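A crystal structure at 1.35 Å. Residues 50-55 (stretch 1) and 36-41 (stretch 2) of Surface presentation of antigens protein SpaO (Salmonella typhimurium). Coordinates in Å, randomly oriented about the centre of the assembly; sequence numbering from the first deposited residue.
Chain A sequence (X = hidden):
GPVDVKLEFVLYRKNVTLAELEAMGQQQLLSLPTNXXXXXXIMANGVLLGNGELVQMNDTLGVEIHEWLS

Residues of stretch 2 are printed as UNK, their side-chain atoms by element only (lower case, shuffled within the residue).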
# COMPACT_ATOMS: atom_id res chain seq x y z
N GLY A 50 8.83 -7.60 -4.51
CA GLY A 50 8.81 -8.54 -3.42
C GLY A 50 7.53 -8.41 -2.65
O GLY A 50 6.71 -7.53 -2.93
N ASN A 51 7.35 -9.28 -1.68
CA ASN A 51 6.18 -9.16 -0.84
C ASN A 51 6.47 -9.64 0.56
O ASN A 51 7.47 -10.32 0.82
CB ASN A 51 5.00 -9.93 -1.43
CG ASN A 51 5.31 -11.39 -1.62
OD1 ASN A 51 5.51 -12.12 -0.65
ND2 ASN A 51 5.33 -11.83 -2.87
N GLY A 52 5.60 -9.25 1.46
CA GLY A 52 5.79 -9.54 2.84
C GLY A 52 4.52 -9.40 3.63
O GLY A 52 3.42 -9.32 3.07
N GLU A 53 4.68 -9.34 4.93
CA GLU A 53 3.58 -9.38 5.86
C GLU A 53 3.67 -8.20 6.78
O GLU A 53 4.75 -7.86 7.25
CB GLU A 53 3.63 -10.69 6.63
CG GLU A 53 2.63 -10.84 7.73
CD GLU A 53 2.69 -12.20 8.37
OE1 GLU A 53 3.47 -13.06 7.92
OE2 GLU A 53 1.94 -12.43 9.33
N LEU A 54 2.54 -7.55 7.02
CA LEU A 54 2.51 -6.42 7.93
C LEU A 54 2.70 -6.88 9.38
O LEU A 54 2.07 -7.84 9.82
CB LEU A 54 1.20 -5.66 7.75
CG LEU A 54 1.09 -4.25 8.30
CD1 LEU A 54 2.06 -3.34 7.58
CD2 LEU A 54 -0.33 -3.77 8.11
N VAL A 55 3.59 -6.19 10.09
CA VAL A 55 3.93 -6.53 11.48
C VAL A 55 3.85 -5.26 12.32
O VAL A 55 4.26 -4.20 11.87
CB VAL A 55 5.35 -7.13 11.59
CG1 VAL A 55 5.80 -7.28 13.05
CG2 VAL A 55 5.42 -8.46 10.86
N UNK A 36 -5.22 -9.59 3.33
CA UNK A 36 -4.48 -8.65 2.49
C UNK A 36 -3.14 -8.34 3.17
O UNK A 36 -2.11 -8.18 2.52
c UNK A 36 -5.29 -7.37 2.27
N UNK A 37 -3.16 -8.29 4.50
CA UNK A 37 -1.95 -7.99 5.28
C UNK A 37 -0.84 -9.03 5.15
O UNK A 37 0.29 -8.77 5.54
c UNK A 37 -2.70 -9.13 7.45
o UNK A 37 -4.33 -8.35 9.01
c UNK A 37 -2.32 -7.83 6.77
o UNK A 37 -2.53 -9.33 9.81
c UNK A 37 -3.22 -8.93 8.86
N UNK A 38 -1.18 -10.22 4.63
CA UNK A 38 -0.17 -11.26 4.41
C UNK A 38 0.54 -11.11 3.07
O UNK A 38 1.44 -11.88 2.75
c UNK A 38 -1.54 -13.01 5.76
c UNK A 38 -0.67 -12.76 6.98
c UNK A 38 -2.00 -14.46 5.72
c UNK A 38 -0.81 -12.65 4.47
N UNK A 39 0.12 -10.12 2.29
CA UNK A 39 0.66 -9.90 0.96
C UNK A 39 0.86 -8.42 0.70
O UNK A 39 0.32 -7.86 -0.27
c UNK A 39 0.38 -10.52 -1.49
o UNK A 39 1.60 -10.63 -1.64
n UNK A 39 -0.44 -10.35 -2.51
c UNK A 39 -0.25 -10.52 -0.11
N UNK A 40 1.63 -7.78 1.56
CA UNK A 40 2.06 -6.42 1.30
C UNK A 40 3.05 -6.47 0.16
O UNK A 40 4.01 -7.22 0.21
c UNK A 40 1.68 -5.72 3.65
c UNK A 40 3.17 -4.34 2.16
c UNK A 40 2.69 -5.76 2.52
N UNK A 41 2.79 -5.72 -0.89
CA UNK A 41 3.62 -5.78 -2.07
C UNK A 41 4.54 -4.59 -2.14
O UNK A 41 4.13 -3.45 -1.89
c UNK A 41 1.13 -7.30 -4.59
c UNK A 41 2.75 -5.87 -3.31
o UNK A 41 0.20 -6.48 -4.71
o UNK A 41 1.37 -8.20 -5.43
c UNK A 41 2.01 -7.19 -3.37
O HOH W 1 0.13 -9.98 9.56
O HOH W 2 4.09 -12.27 1.87
O HOH W 3 2.83 -10.32 -4.31

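Position 36 carries a single side-chain carbon. Its CB stays 8.5 Å from Leu54 CD2, the nearest atom of stretch 1, too far for contact. One carbon alone identifies Ala36, whose backbone O accepts a hydrogen bond from N of position 39 (3.0 Å) and so closes the 3-10 turn.

Position 37 has three side-chain carbons in an unbranched chain, the third carrying two oxygens. Its CB lies 4.2 Å from CB of Leu54, and its backbone O receives a nearly straight hydrogen bond from Leu54 N (3.0 Å, 167°). Three carbons ending in a carboxylate make this Glu37. A water donates to its OE2 (2.7 Å) and to Leu54 O (2.9 Å), although it has more acceptors in reach than protons.

At position 38 there are four carbons, forked at the second, with no polar atom. The CA-to-CB bond points away from stretch 1, yet the end of the side chain returns to within 3.5 Å of Glu53 OE2. A fork at the second carbon gives Leu38, and the atom in that contact is CD2.

Position 39 shows two carbons, the second bearing one oxygen and one nitrogen. Its oxygen approaches CB of Asn51 at 3.5 Å. A short amide is Asn39; one water accepts a weak hydrogen bond from Asn51 ND2 (3.3 Å) and donates to Asn39 OD1 (3.0 Å).

Position 40 has three carbons, branched at the first, and one of the methyls lies 4.1 Å from CB of Leu54. The fork directly at CB identifies Val40, with CG2 as that methyl.

Position 41 again has three carbons and a terminal pair of oxygens, and its CA sits 4.4 Å from CA of Asn51. This is Glu41; the water that joins Asn51 to Asn39 also donates to its OE2 (2.8 Å).

The contact rests on a short antiparallel pairing. Gly52 and Val40 form its hydrogen-bonded pair, with Gly52 N to Val40 O at 2.9 Å and Val40 N to Gly52 O at 2.8 Å, while Asn51 and Glu41 form the adjoining non-hydrogen-bonded pair and direct their side chains to the same face. Ahead of Val40 in the chain, Glu37 O accepts from Leu54 N, so backbone hydrogen bonding continues beyond the strand pairing. Leu54 and Val40 add an apolar contact, and a further water, donating to Leu38 O (2.8 Å) and Asn51 OD1 (2.9 Å), bridges the stretches. Together they bury 402 Å².

Stretch 2 (36-41) AELNVE
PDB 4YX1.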